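Cell division GTPase FtsZ, diverged (Clostridium botulinum C, PDB 3V3T) is a divergent member of the tubulin/FtsZ family of cytoskeletal proteins, pairing a Rossmann-like domain with a C-terminal domain of the TubZ type. Local coordinates at residues Met209-Val214 with Ile287-Thr292; Asn243-Met248 with Val282-Ile287; Ile161-Asn166 with Ile236-Thr241; Ile91-Ala96 with Gly124-Leu129; Asn141-Trp146 with Thr292-Met297. The protein carries 1 engineered substitution. All blocks are in the same frame, centred on the assembly; numbering follows the deposited sequence. Where two conformers were deposited one is given.

Contact 1 of 5, residues Met209-Val214 with Ile287-Thr292; sequences MKKSNV and IEPQKT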
# COMPACT_ATOMS: atom_id res chain seq x y z
N MET A 209 -4.10 11.73 -2.13
CA MET A 209 -3.69 12.32 -0.86
C MET A 209 -2.38 11.70 -0.40
O MET A 209 -2.21 10.48 -0.45
CB MET A 209 -4.75 12.13 0.21
CG MET A 209 -4.31 12.56 1.60
SD MET A 209 -3.91 14.32 1.71
CE MET A 209 -5.47 15.08 1.31
N LYS A 210 -1.45 12.53 0.06
CA LYS A 210 -0.12 12.07 0.41
C LYS A 210 -0.05 11.61 1.85
O LYS A 210 -0.96 11.86 2.64
CB LYS A 210 0.91 13.17 0.17
CG LYS A 210 0.80 13.84 -1.18
CD LYS A 210 0.95 12.85 -2.31
CE LYS A 210 0.94 13.59 -3.63
NZ LYS A 210 1.57 14.95 -3.47
N LYS A 211 1.05 10.95 2.19
CA LYS A 211 1.24 10.32 3.48
C LYS A 211 0.44 9.03 3.53
O LYS A 211 0.19 8.39 2.50
CB LYS A 211 0.83 11.27 4.61
CG LYS A 211 1.80 12.46 4.73
CD LYS A 211 1.09 13.75 5.10
CE LYS A 211 0.90 13.91 6.59
NZ LYS A 211 0.04 15.11 6.89
N SER A 212 0.02 8.66 4.73
CA SER A 212 -0.44 7.31 4.94
C SER A 212 -1.94 7.14 4.82
O SER A 212 -2.73 7.92 5.33
CB SER A 212 0.06 6.78 6.29
OG SER A 212 1.04 5.80 6.06
N ASN A 213 -2.29 6.05 4.16
CA ASN A 213 -3.67 5.71 3.97
C ASN A 213 -3.98 4.38 4.70
O ASN A 213 -3.15 3.47 4.76
CB ASN A 213 -3.98 5.66 2.46
CG ASN A 213 -3.85 7.05 1.78
OD1 ASN A 213 -3.35 8.03 2.37
ND2 ASN A 213 -4.29 7.13 0.52
N VAL A 214 -5.16 4.31 5.32
CA VAL A 214 -5.59 3.08 5.98
C VAL A 214 -7.05 2.79 5.55
O VAL A 214 -7.89 3.69 5.51
CB VAL A 214 -5.46 3.16 7.52
CG1 VAL A 214 -6.24 2.04 8.20
CG2 VAL A 214 -3.99 3.07 7.92
N ILE A 287 -2.70 10.26 6.96
CA ILE A 287 -2.26 9.95 8.31
C ILE A 287 -0.75 10.07 8.41
O ILE A 287 -0.03 9.64 7.50
CB ILE A 287 -2.66 8.50 8.69
CG1 ILE A 287 -4.17 8.37 8.79
CG2 ILE A 287 -2.01 8.08 10.00
CD1 ILE A 287 -4.67 6.91 8.87
N GLU A 288 -0.25 10.64 9.50
CA GLU A 288 1.20 10.67 9.67
C GLU A 288 1.75 9.26 9.49
O GLU A 288 1.22 8.32 10.07
CB GLU A 288 1.58 11.22 11.04
CG GLU A 288 2.80 12.11 11.00
CD GLU A 288 2.61 13.31 10.10
OE1 GLU A 288 1.51 13.90 10.13
OE2 GLU A 288 3.55 13.65 9.34
N PRO A 289 2.80 9.11 8.68
CA PRO A 289 3.46 7.81 8.44
C PRO A 289 3.88 7.11 9.74
O PRO A 289 4.42 7.75 10.65
CB PRO A 289 4.69 8.19 7.60
CG PRO A 289 4.26 9.48 6.91
CD PRO A 289 3.41 10.20 7.90
N GLN A 290 3.66 5.79 9.80
CA GLN A 290 3.74 5.04 11.06
C GLN A 290 5.18 4.76 11.53
O GLN A 290 5.61 3.61 11.64
CB GLN A 290 2.94 3.73 10.94
CG GLN A 290 1.45 3.94 10.53
CD GLN A 290 1.22 3.81 9.02
OE1 GLN A 290 1.92 4.44 8.24
NE2 GLN A 290 0.24 2.98 8.62
N LYS A 291 5.90 5.84 11.83
CA LYS A 291 7.29 5.76 12.28
C LYS A 291 7.49 4.86 13.51
O LYS A 291 8.39 4.03 13.55
CB LYS A 291 7.85 7.16 12.52
CG LYS A 291 8.34 7.86 11.24
CD LYS A 291 7.90 9.32 11.13
CE LYS A 291 8.35 9.93 9.81
NZ LYS A 291 9.85 9.96 9.70
N THR A 292 6.64 5.04 14.52
CA THR A 292 6.70 4.24 15.73
C THR A 292 6.62 2.73 15.46
O THR A 292 7.44 1.97 15.95
CB THR A 292 5.57 4.63 16.71
OG1 THR A 292 5.54 6.05 16.85
CG2 THR A 292 5.78 4.01 18.09
O HOH W 1 -0.56 3.12 5.71
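Ser212 and Ile287 make an antiparallel, hydrogen-bonded bridge at the point where strand 281-287 leaves the central mixed sheet and the chain turns toward helix 291-306. The two residues hold each other reciprocally: Ser212 N to Ile287 O and Ile287 N to Ser212 O both measure 2.9 Å. Ser212 is opposed by two residues, Gly286 as well as Ile287, which makes this a G1 beta bulge. Segments 211-214 and 287-290 run nearly perpendicular overall (89°), so past the bridge the contact is made by side chains. Ser212 OG donates to Gln290 OE1 at 2.7 Å, coming in tilted 34° from the carbonyl plane. The bend of Gln290 at chi2 (95°) puts its CD on the side of the serine. A water accepts from Gln290 NE2 at 3.0 Å. The same water donates both to Ser212 OG and to Asn213 O. Along the strand, Val214 CG2 packs on Ile287 CD1 at 4.0 Å, the two side chains crossing obliquely. Toward the surface Lys211 NZ and Glu288 OE1 form only a long salt bridge, 3.8 Å apart. Gln290, centre of an inverse gamma turn and N-cap residue of helix 291-306, also gives NE2 to Ala238 O. Its buried amide is thus engaged through both oxygen and nitrogen, which fixes its flip, while the serine hydroxyl donates once and accepts from the water.

Contact 2 of 5, residues Asn243-Met248 with Val282-Ile287; sequences NTCEFM and VVATGI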
# COMPACT_ATOMS: atom_id res chain seq x y z
N ASN A 243 -4.09 10.87 15.80
CA ASN A 243 -5.55 10.96 15.83
C ASN A 243 -6.17 11.87 14.77
O ASN A 243 -7.34 12.25 14.86
CB ASN A 243 -6.03 11.40 17.21
CG ASN A 243 -6.40 10.23 18.10
OD1 ASN A 243 -7.58 9.90 18.24
ND2 ASN A 243 -5.39 9.59 18.68
N THR A 244 -5.37 12.24 13.77
CA THR A 244 -5.88 13.08 12.70
C THR A 244 -5.58 12.46 11.36
O THR A 244 -4.56 11.78 11.20
CB THR A 244 -5.25 14.49 12.72
OG1 THR A 244 -3.85 14.37 12.44
CG2 THR A 244 -5.45 15.15 14.06
N CYS A 245 -6.47 12.67 10.40
CA CYS A 245 -6.16 12.38 9.02
C CYS A 245 -6.57 13.57 8.18
O CYS A 245 -7.06 14.57 8.69
CB CYS A 245 -6.84 11.10 8.53
SG CYS A 245 -8.61 11.12 8.64
N GLU A 246 -6.37 13.47 6.87
CA GLU A 246 -6.63 14.60 5.99
C GLU A 246 -8.02 14.46 5.36
O GLU A 246 -8.93 15.21 5.68
CB GLU A 246 -5.52 14.69 4.94
CG GLU A 246 -4.92 16.08 4.78
CD GLU A 246 -4.42 16.70 6.08
OE1 GLU A 246 -3.94 15.96 6.96
OE2 GLU A 246 -4.52 17.93 6.22
N PHE A 247 -8.19 13.50 4.45
CA PHE A 247 -9.50 13.23 3.88
C PHE A 247 -9.96 11.85 4.33
O PHE A 247 -9.17 10.91 4.37
CB PHE A 247 -9.46 13.23 2.35
CG PHE A 247 -9.09 14.55 1.74
CD1 PHE A 247 -9.15 15.71 2.48
CD2 PHE A 247 -8.68 14.62 0.42
CE1 PHE A 247 -8.83 16.93 1.91
CE2 PHE A 247 -8.36 15.83 -0.15
CZ PHE A 247 -8.43 16.99 0.59
N MET A 248 -11.23 11.74 4.69
CA MET A 248 -11.82 10.47 5.07
C MET A 248 -12.97 10.11 4.13
O MET A 248 -13.78 10.96 3.79
CB MET A 248 -12.30 10.52 6.51
CG MET A 248 -12.93 9.25 6.99
SD MET A 248 -13.42 9.37 8.74
CE MET A 248 -11.84 9.38 9.54
N VAL A 282 -14.38 2.44 5.72
CA VAL A 282 -13.79 3.73 5.99
C VAL A 282 -12.40 3.78 5.37
O VAL A 282 -11.57 2.88 5.59
CB VAL A 282 -13.64 3.98 7.51
CG1 VAL A 282 -13.07 5.38 7.77
CG2 VAL A 282 -14.97 3.79 8.23
N VAL A 283 -12.14 4.83 4.62
CA VAL A 283 -10.81 5.08 4.11
C VAL A 283 -10.28 6.36 4.72
O VAL A 283 -10.89 7.42 4.55
CB VAL A 283 -10.83 5.24 2.58
CG1 VAL A 283 -9.41 5.44 2.05
CG2 VAL A 283 -11.48 4.02 1.95
N ALA A 284 -9.18 6.25 5.46
CA ALA A 284 -8.55 7.40 6.08
C ALA A 284 -7.22 7.70 5.40
O ALA A 284 -6.36 6.82 5.32
CB ALA A 284 -8.34 7.15 7.57
N THR A 285 -7.05 8.92 4.90
CA THR A 285 -5.85 9.27 4.14
C THR A 285 -5.15 10.47 4.76
O THR A 285 -5.76 11.27 5.43
CB THR A 285 -6.21 9.61 2.67
OG1 THR A 285 -7.00 10.81 2.64
CG2 THR A 285 -7.01 8.48 2.03
N GLY A 286 -3.85 10.59 4.52
CA GLY A 286 -3.09 11.71 5.05
C GLY A 286 -2.67 11.50 6.50
O GLY A 286 -2.34 12.46 7.19
N ILE A 287 -2.70 10.26 6.96
CA ILE A 287 -2.26 9.95 8.31
C ILE A 287 -0.75 10.07 8.41
O ILE A 287 -0.03 9.64 7.50
CB ILE A 287 -2.66 8.50 8.69
CG1 ILE A 287 -4.17 8.37 8.79
CG2 ILE A 287 -2.01 8.08 10.00
CD1 ILE A 287 -4.67 6.91 8.87
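Thr285 is opposed by two residues, Glu246 and Phe247, the signature of a classic beta bulge, where the chain enters strand 247-252 beside strand 281-287. Among the hydrogen bonds, Glu246 N donates to Thr285 O at 2.7 Å, whereas the bond from Phe247 N to the same oxygen is weak. In return Phe247 O accepts twice, from Thr285 N at 3.0 Å and from Thr285 OG1 at 2.8 Å. The hydroxyl comes in tilted 25° from the carbonyl plane; chi1 of 66° sets OG1 between the threonine's own N and carbonyl carbon, on the side of the partner strand. A CA-H...O contact continues the pairing, with Met248 CA 3.2 Å from Val283 O.

Apolar contacts fill in around this ladder. Cys245 CB lies 3.8 Å from Ile287 CG1, and its SG reaches Ala284 CB at 4.1 Å. Met248 CG packs on Val282 CG1 at 4.0 Å. Gly286, with a positive phi of 82°, brings its bare CA to 3.8 Å from Glu246 CB. Helix 258-265 covers Met248 and Ala284 through Val265, while Leu206 of helix 200-208 meets Phe247 and Thr285. The buried threonine hydroxyl therefore spends its proton on the neighbouring strand, tying side chain as well as backbone to the carbonyl of Phe247, within the bulge.

Contact 3 of 5, residues Ile161-Asn166 with Ile236-Thr241; sequences IYLLDN and IFAEYT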
# COMPACT_ATOMS: atom_id res chain seq x y z
N ILE A 161 1.18 6.35 1.04
CA ILE A 161 1.84 5.15 1.57
C ILE A 161 0.77 4.20 2.12
O ILE A 161 -0.08 4.62 2.89
CB ILE A 161 2.82 5.52 2.72
CG1 ILE A 161 4.02 6.30 2.20
CG2 ILE A 161 3.30 4.27 3.46
CD1 ILE A 161 4.92 6.87 3.30
N TYR A 162 0.81 2.94 1.69
CA TYR A 162 -0.07 1.92 2.26
C TYR A 162 0.86 0.95 2.95
O TYR A 162 1.51 0.14 2.30
CB TYR A 162 -0.87 1.19 1.17
CG TYR A 162 -1.74 2.08 0.29
CD1 TYR A 162 -3.12 2.11 0.46
CD2 TYR A 162 -1.18 2.87 -0.73
CE1 TYR A 162 -3.92 2.90 -0.34
CE2 TYR A 162 -1.99 3.67 -1.54
CZ TYR A 162 -3.36 3.68 -1.33
OH TYR A 162 -4.19 4.45 -2.10
N LEU A 163 0.96 1.05 4.27
CA LEU A 163 1.96 0.30 5.02
C LEU A 163 1.29 -0.88 5.69
O LEU A 163 0.45 -0.70 6.59
CB LEU A 163 2.62 1.20 6.09
CG LEU A 163 3.89 0.64 6.73
CD1 LEU A 163 4.89 0.29 5.63
CD2 LEU A 163 4.54 1.63 7.74
N LEU A 164 1.67 -2.08 5.25
CA LEU A 164 1.09 -3.34 5.73
C LEU A 164 2.01 -4.03 6.73
O LEU A 164 3.24 -3.85 6.67
CB LEU A 164 0.79 -4.28 4.56
CG LEU A 164 -0.05 -3.72 3.41
CD1 LEU A 164 -0.32 -4.78 2.35
CD2 LEU A 164 -1.36 -3.16 3.94
N ASP A 165 1.44 -4.83 7.62
CA ASP A 165 2.20 -5.45 8.70
C ASP A 165 1.98 -6.97 8.78
O ASP A 165 0.92 -7.43 9.22
CB ASP A 165 1.83 -4.78 10.03
CG ASP A 165 2.66 -5.29 11.20
OD1 ASP A 165 3.41 -6.29 11.03
OD2 ASP A 165 2.55 -4.70 12.30
N ASN A 166 2.98 -7.74 8.36
CA ASN A 166 2.88 -9.19 8.39
C ASN A 166 2.66 -9.76 9.79
O ASN A 166 2.29 -10.92 9.91
CB ASN A 166 4.12 -9.85 7.78
CG ASN A 166 3.97 -10.13 6.31
OD1 ASN A 166 2.87 -10.09 5.76
ND2 ASN A 166 5.09 -10.40 5.66
N ILE A 236 -4.81 -5.08 8.94
CA ILE A 236 -3.59 -5.54 8.29
C ILE A 236 -2.60 -4.40 8.05
O ILE A 236 -1.42 -4.65 7.74
CB ILE A 236 -3.86 -6.22 6.95
CG1 ILE A 236 -4.57 -5.26 5.99
CG2 ILE A 236 -4.64 -7.49 7.17
CD1 ILE A 236 -4.49 -5.70 4.55
N PHE A 237 -3.08 -3.16 8.16
CA PHE A 237 -2.21 -1.98 8.08
C PHE A 237 -1.42 -1.73 9.35
O PHE A 237 -1.92 -1.98 10.44
CB PHE A 237 -3.02 -0.72 7.78
CG PHE A 237 -3.57 -0.68 6.39
CD1 PHE A 237 -2.92 0.02 5.39
CD2 PHE A 237 -4.72 -1.38 6.07
CE1 PHE A 237 -3.44 0.04 4.09
CE2 PHE A 237 -5.24 -1.35 4.77
CZ PHE A 237 -4.59 -0.64 3.79
N ALA A 238 -0.19 -1.24 9.20
CA ALA A 238 0.65 -0.93 10.33
C ALA A 238 -0.05 0.04 11.27
O ALA A 238 -0.64 1.03 10.84
CB ALA A 238 1.96 -0.33 9.86
N GLU A 239 0.02 -0.24 12.56
CA GLU A 239 -0.64 0.60 13.55
C GLU A 239 -0.18 2.06 13.52
O GLU A 239 1.01 2.35 13.47
CB GLU A 239 -0.42 0.02 14.94
CG GLU A 239 -0.98 0.89 16.05
CD GLU A 239 -0.78 0.27 17.42
OE1 GLU A 239 -0.03 -0.72 17.51
OE2 GLU A 239 -1.37 0.78 18.39
N TYR A 240 -1.13 2.99 13.61
CA TYR A 240 -0.80 4.40 13.73
C TYR A 240 -1.24 4.96 15.08
O TYR A 240 -2.27 4.54 15.62
CB TYR A 240 -1.41 5.22 12.57
CG TYR A 240 -2.93 5.19 12.47
CD1 TYR A 240 -3.70 6.17 13.10
CD2 TYR A 240 -3.58 4.22 11.72
CE1 TYR A 240 -5.08 6.17 13.00
CE2 TYR A 240 -4.97 4.20 11.61
CZ TYR A 240 -5.71 5.18 12.24
OH TYR A 240 -7.09 5.17 12.13
N THR A 241 -0.47 5.89 15.62
CA THR A 241 -0.71 6.39 16.98
C THR A 241 -1.29 7.80 17.01
O THR A 241 -1.67 8.28 18.08
CB THR A 241 0.58 6.35 17.84
OG1 THR A 241 1.69 6.83 17.07
CG2 THR A 241 0.87 4.93 18.32
O HOH W 2 0.82 -2.85 13.38
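Leu164 lays its CD2 methyl over one face of the Phe237 ring, in a CH-pi contact 3.9 Å from the centroid and only 14° off the ring normal. Its chi1 of -53° sets CG beside the backbone N, and the branch continues so that CD2 also touches Ile236 CD1 at 4.1 Å. Tyr162 meets the same phenyl ring differently: it lies alongside Phe237, pointing the same way, with CB near the phenyl plane at the CE1 edge, 4.1 Å away. Between Tyr162 and Leu164 in sequence, Leu163 turns to the other side of the strand, where its CG packs against Ala238 CB at 3.8 Å.

Two backbone bonds hold the loop in place. Ala238 N donates to Leu163 O at 2.7 Å and nearly straight (169°), and Asp165 N donates to Ile236 O at 2.9 Å. A water links Asp165 OD2 to Glu239 N, while OD1 of the aspartate accepts from Asn167 N. Strand 160-165 runs between strands 122-129 and 211-217 of the sheet. Ile236 and Leu164 both touch Phe179 of helix 172-187, Phe237 rests on Val214 of strand 211-217, and Ala238 reaches Leu129 of strand 122-129, so the loop after helix 224-233 packs on the C-terminal part of strand 160-165 and its two neighbours.

Contact 4 of 5, residues Ile91-Ala96 with Gly124-Leu129; sequences IVIFVA and GFVGVL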
# COMPACT_ATOMS: atom_id res chain seq x y z
N ILE A 91 -1.64 7.63 -11.81
CA ILE A 91 -1.24 7.12 -10.51
C ILE A 91 -0.35 5.90 -10.70
O ILE A 91 -0.73 4.95 -11.38
CB ILE A 91 -2.47 6.70 -9.66
CG1 ILE A 91 -3.36 7.91 -9.36
CG2 ILE A 91 -2.02 6.09 -8.36
CD1 ILE A 91 -4.42 8.16 -10.39
N VAL A 92 0.84 5.95 -10.10
CA VAL A 92 1.80 4.86 -10.19
C VAL A 92 2.08 4.37 -8.76
O VAL A 92 2.48 5.14 -7.88
CB VAL A 92 3.10 5.34 -10.87
CG1 VAL A 92 4.07 4.21 -11.03
CG2 VAL A 92 2.81 5.96 -12.22
N ILE A 93 1.84 3.09 -8.52
CA ILE A 93 1.99 2.57 -7.17
C ILE A 93 2.97 1.43 -7.15
O ILE A 93 2.74 0.37 -7.74
CB ILE A 93 0.63 2.14 -6.57
CG1 ILE A 93 -0.38 3.30 -6.64
CG2 ILE A 93 0.80 1.66 -5.11
CD1 ILE A 93 -1.84 2.90 -6.23
N PHE A 94 4.11 1.66 -6.50
CA PHE A 94 5.11 0.63 -6.37
C PHE A 94 4.71 -0.23 -5.18
O PHE A 94 4.11 0.26 -4.21
CB PHE A 94 6.49 1.25 -6.13
CG PHE A 94 7.00 2.04 -7.28
CD1 PHE A 94 7.79 1.43 -8.25
CD2 PHE A 94 6.67 3.38 -7.43
CE1 PHE A 94 8.25 2.15 -9.34
CE2 PHE A 94 7.14 4.11 -8.51
CZ PHE A 94 7.93 3.48 -9.47
N VAL A 95 5.04 -1.50 -5.26
CA VAL A 95 4.64 -2.45 -4.23
C VAL A 95 5.82 -3.35 -3.91
O VAL A 95 6.41 -3.95 -4.81
CB VAL A 95 3.49 -3.31 -4.73
CG1 VAL A 95 2.97 -4.17 -3.61
CG2 VAL A 95 2.36 -2.43 -5.29
N ALA A 96 6.18 -3.44 -2.64
CA ALA A 96 7.31 -4.28 -2.27
C ALA A 96 7.17 -4.90 -0.89
O ALA A 96 6.65 -4.28 0.04
CB ALA A 96 8.60 -3.48 -2.35
N GLY A 124 2.60 6.32 -5.30
CA GLY A 124 2.30 5.68 -4.04
C GLY A 124 3.18 4.47 -3.83
O GLY A 124 3.88 4.00 -4.74
N PHE A 125 3.14 3.96 -2.61
CA PHE A 125 3.98 2.86 -2.20
C PHE A 125 3.19 1.96 -1.28
O PHE A 125 2.65 2.41 -0.26
CB PHE A 125 5.20 3.39 -1.45
CG PHE A 125 6.06 2.29 -0.85
CD1 PHE A 125 6.68 1.36 -1.67
CD2 PHE A 125 6.26 2.22 0.52
CE1 PHE A 125 7.47 0.35 -1.14
CE2 PHE A 125 7.04 1.22 1.07
CZ PHE A 125 7.65 0.28 0.25
N VAL A 126 3.09 0.68 -1.65
CA VAL A 126 2.56 -0.33 -0.75
C VAL A 126 3.75 -1.13 -0.24
O VAL A 126 4.40 -1.83 -1.01
CB VAL A 126 1.60 -1.27 -1.47
CG1 VAL A 126 1.04 -2.32 -0.51
CG2 VAL A 126 0.49 -0.48 -2.12
N GLY A 127 4.06 -1.02 1.05
CA GLY A 127 5.11 -1.82 1.63
C GLY A 127 4.62 -2.77 2.73
O GLY A 127 3.78 -2.41 3.56
N VAL A 128 5.17 -3.98 2.75
CA VAL A 128 4.88 -4.94 3.79
C VAL A 128 6.04 -5.06 4.78
O VAL A 128 7.15 -5.40 4.40
CB VAL A 128 4.57 -6.34 3.21
CG1 VAL A 128 4.08 -7.27 4.32
CG2 VAL A 128 3.52 -6.24 2.11
N LEU A 129 5.76 -4.77 6.05
CA LEU A 129 6.74 -4.98 7.11
C LEU A 129 6.80 -6.46 7.48
O LEU A 129 5.79 -7.16 7.43
CB LEU A 129 6.36 -4.16 8.35
CG LEU A 129 6.27 -2.64 8.20
CD1 LEU A 129 5.58 -2.05 9.44
CD2 LEU A 129 7.65 -2.04 8.02
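Val126 packs against Ile93 and Val95 on one face of a pair of parallel strands, while Phe94, Ala96 and Phe125 occupy the other. Val126 and Val95 share one rotamer, CG1 anti to the backbone N (chi1 180° in Val126), and stand side by side, pointing the same way, with Val95 CG1 3.9 Å from Val126 CB. The other branch of Val126 turns toward Ile93, so that Val126 CG2 lies 3.7 Å from Ile93 CG2; these two side chains cross.

On the opposite face the two phenylalanines differ in their first torsion. Phe125 has CG anti to the backbone N (chi1 173°), and its ring lies across its own strand, with Gly127 N 3.7 Å above the plane and offset toward the rim. Gly127 carries no side chain at this place, where a CB would clash with Phe125 CE2, and this is how the ring can lie over the strand. The edge of that ring points at Ala96, Phe125 CE1 being 4.2 Å from Ala96 CB. Phe94 instead has CG beside its own N (chi1 -66°), which leaves Gly124 O at the ring edge, 3.9 Å from Phe94 CD2.

Five backbone hydrogen bonds zip the strands together, from Gly124 N to Val92 O through to Val128 N to Ala96 O. Thr107 of helix 101-117 touches Phe94, Ala96 and Phe125, and strands 7-11 and 160-165 flank the pair. Strand 91-97, helix 101-117 and strand 122-129 form a beta-alpha-beta unit, the repeating element of the Rossmann-like sheet in the GTPase domain of the tubulin/FtsZ family.

Contact 5 of 5, residues Asn141-Trp146 with Thr292-Met297; sequences NAIACW and TTVQMM
The indole of Trp146 carries Val294 on one face, both methyls of the valine resting on the bicycle. Val294 CG1 sits over the five-membered ring of Trp146, 3.8 Å from its centroid and 15° off the normal, a CH-pi contact. Val294 CG2 lies 3.8 Å above the plane of Trp146, over the centre of the whole indole. Val294 has CG1 anti to its backbone N (chi1 170°), and this leaves CG2 beside the N, so that the two branches divide the aromatic surface between them. At the far end of the indole, CH2 meets Pro289, and Leu163 of strand 160-165 touches both Trp146 and Val294.

One turn along each helix, the side chains of Met297 and Ile143 pass one another, pointing opposite ways. The methionine bends at chi3, and Met297 CE approaches Ile143 CD1 to a tight 3.4 Å, while Met297 SD reaches Ala142 CB at 3.7 Å. Ile143 CD1 also lies 4.2 Å from Val294 CG1, joining the two groups of contacts. The helical segments run 140° apart in direction, with axes 9.7 Å from each other. Between segments 141-146 and 292-297 the contact is apolar throughout: methyls on an aromatic face and a thioether on an alanine, a contact that depends on close fit and dispersion rather than on polar pairing.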
# COMPACT_ATOMS: atom_id res chain seq x y z
N ASN A 141 16.81 -5.00 6.11
CA ASN A 141 16.32 -4.57 4.79
C ASN A 141 15.10 -3.68 4.89
O ASN A 141 15.01 -2.67 4.19
CB ASN A 141 15.97 -5.75 3.89
CG ASN A 141 17.19 -6.46 3.35
OD1 ASN A 141 18.32 -5.97 3.49
ND2 ASN A 141 16.98 -7.62 2.74
N ALA A 142 14.16 -4.07 5.74
CA ALA A 142 12.91 -3.34 5.89
C ALA A 142 13.16 -1.93 6.42
O ALA A 142 12.59 -0.96 5.93
CB ALA A 142 11.95 -4.11 6.81
N ILE A 143 14.02 -1.83 7.43
CA ILE A 143 14.44 -0.55 7.98
C ILE A 143 15.11 0.31 6.90
O ILE A 143 14.76 1.47 6.73
CB ILE A 143 15.42 -0.76 9.14
CG1 ILE A 143 14.68 -1.22 10.38
CG2 ILE A 143 16.15 0.52 9.45
CD1 ILE A 143 13.86 -0.11 11.00
N ALA A 144 16.06 -0.27 6.18
CA ALA A 144 16.78 0.47 5.13
C ALA A 144 15.82 0.89 4.03
O ALA A 144 15.92 1.98 3.47
CB ALA A 144 17.92 -0.38 4.56
N CYS A 145 14.86 0.02 3.74
CA CYS A 145 13.88 0.35 2.72
C CYS A 145 13.04 1.54 3.16
O CYS A 145 12.81 2.48 2.41
CB CYS A 145 12.98 -0.85 2.45
SG CYS A 145 11.72 -0.52 1.23
N TRP A 146 12.58 1.49 4.39
CA TRP A 146 11.79 2.58 4.92
C TRP A 146 12.60 3.89 4.92
O TRP A 146 12.14 4.93 4.45
CB TRP A 146 11.36 2.23 6.33
CG TRP A 146 10.66 3.33 7.02
CD1 TRP A 146 11.20 4.17 7.94
CD2 TRP A 146 9.29 3.70 6.87
NE1 TRP A 146 10.24 5.05 8.38
CE2 TRP A 146 9.06 4.78 7.74
CE3 TRP A 146 8.24 3.22 6.09
CZ2 TRP A 146 7.81 5.39 7.85
CZ3 TRP A 146 7.00 3.83 6.19
CH2 TRP A 146 6.79 4.90 7.07
N THR A 292 6.64 5.04 14.52
CA THR A 292 6.70 4.24 15.73
C THR A 292 6.62 2.73 15.46
O THR A 292 7.44 1.97 15.95
CB THR A 292 5.57 4.63 16.71
OG1 THR A 292 5.54 6.05 16.85
CG2 THR A 292 5.78 4.01 18.09
N THR A 293 5.64 2.30 14.68
CA THR A 293 5.51 0.89 14.39
C THR A 293 6.74 0.38 13.65
O THR A 293 7.22 -0.71 13.92
CB THR A 293 4.30 0.59 13.51
OG1 THR A 293 3.13 1.06 14.16
CG2 THR A 293 4.18 -0.92 13.27
N VAL A 294 7.24 1.18 12.70
CA VAL A 294 8.40 0.77 11.92
C VAL A 294 9.63 0.69 12.82
O VAL A 294 10.41 -0.25 12.73
CB VAL A 294 8.71 1.76 10.76
CG1 VAL A 294 10.05 1.44 10.14
CG2 VAL A 294 7.61 1.72 9.72
N GLN A 295 9.78 1.67 13.70
CA GLN A 295 10.97 1.74 14.54
C GLN A 295 11.07 0.58 15.53
O GLN A 295 12.15 0.30 16.05
CB GLN A 295 11.05 3.08 15.26
CG GLN A 295 11.43 4.24 14.34
CD GLN A 295 11.28 5.61 14.99
OE1 GLN A 295 10.82 6.57 14.36
NE2 GLN A 295 11.67 5.71 16.26
N MET A 296 9.96 -0.11 15.78
CA MET A 296 10.00 -1.26 16.67
C MET A 296 10.94 -2.33 16.12
O MET A 296 11.55 -3.08 16.87
CB MET A 296 8.60 -1.86 16.86
CG MET A 296 7.63 -0.93 17.55
SD MET A 296 6.22 -1.81 18.23
CE MET A 296 6.92 -2.40 19.78
N MET A 297 11.07 -2.39 14.80
CA MET A 297 11.98 -3.35 14.19
C MET A 297 13.40 -3.21 14.73
O MET A 297 14.14 -4.18 14.81
CB MET A 297 11.95 -3.24 12.67
CG MET A 297 10.64 -3.66 12.04
SD MET A 297 10.70 -3.66 10.24
CE MET A 297 11.19 -1.97 9.87

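How the contacts relate
Contacts 1 to 4 all reach one mixed sheet. Contact 4 and contact 3 meet where Leu164 N approaches Gly127 O to 2.7 Å, and contact 3 continues into contact 1 through Lys211 O and Ile161 N, also 2.7 Å apart. Contact 1 shares Ile287 with contact 2, the centres of the two being about 8 Å apart. Contact 5 lies beside the sheet: it shares Thr292 with contact 1, and Thr293 OG1 comes within 2.6 Å of Glu239 O in contact 3. Leu129 of contact 4 packs on Val294 and Met297. Contacts 2 and 5, centres about 22 Å apart, do not touch; along the chain contact 2 is nested in the loop closed by contact 1, itself nested in that closed by contact 5.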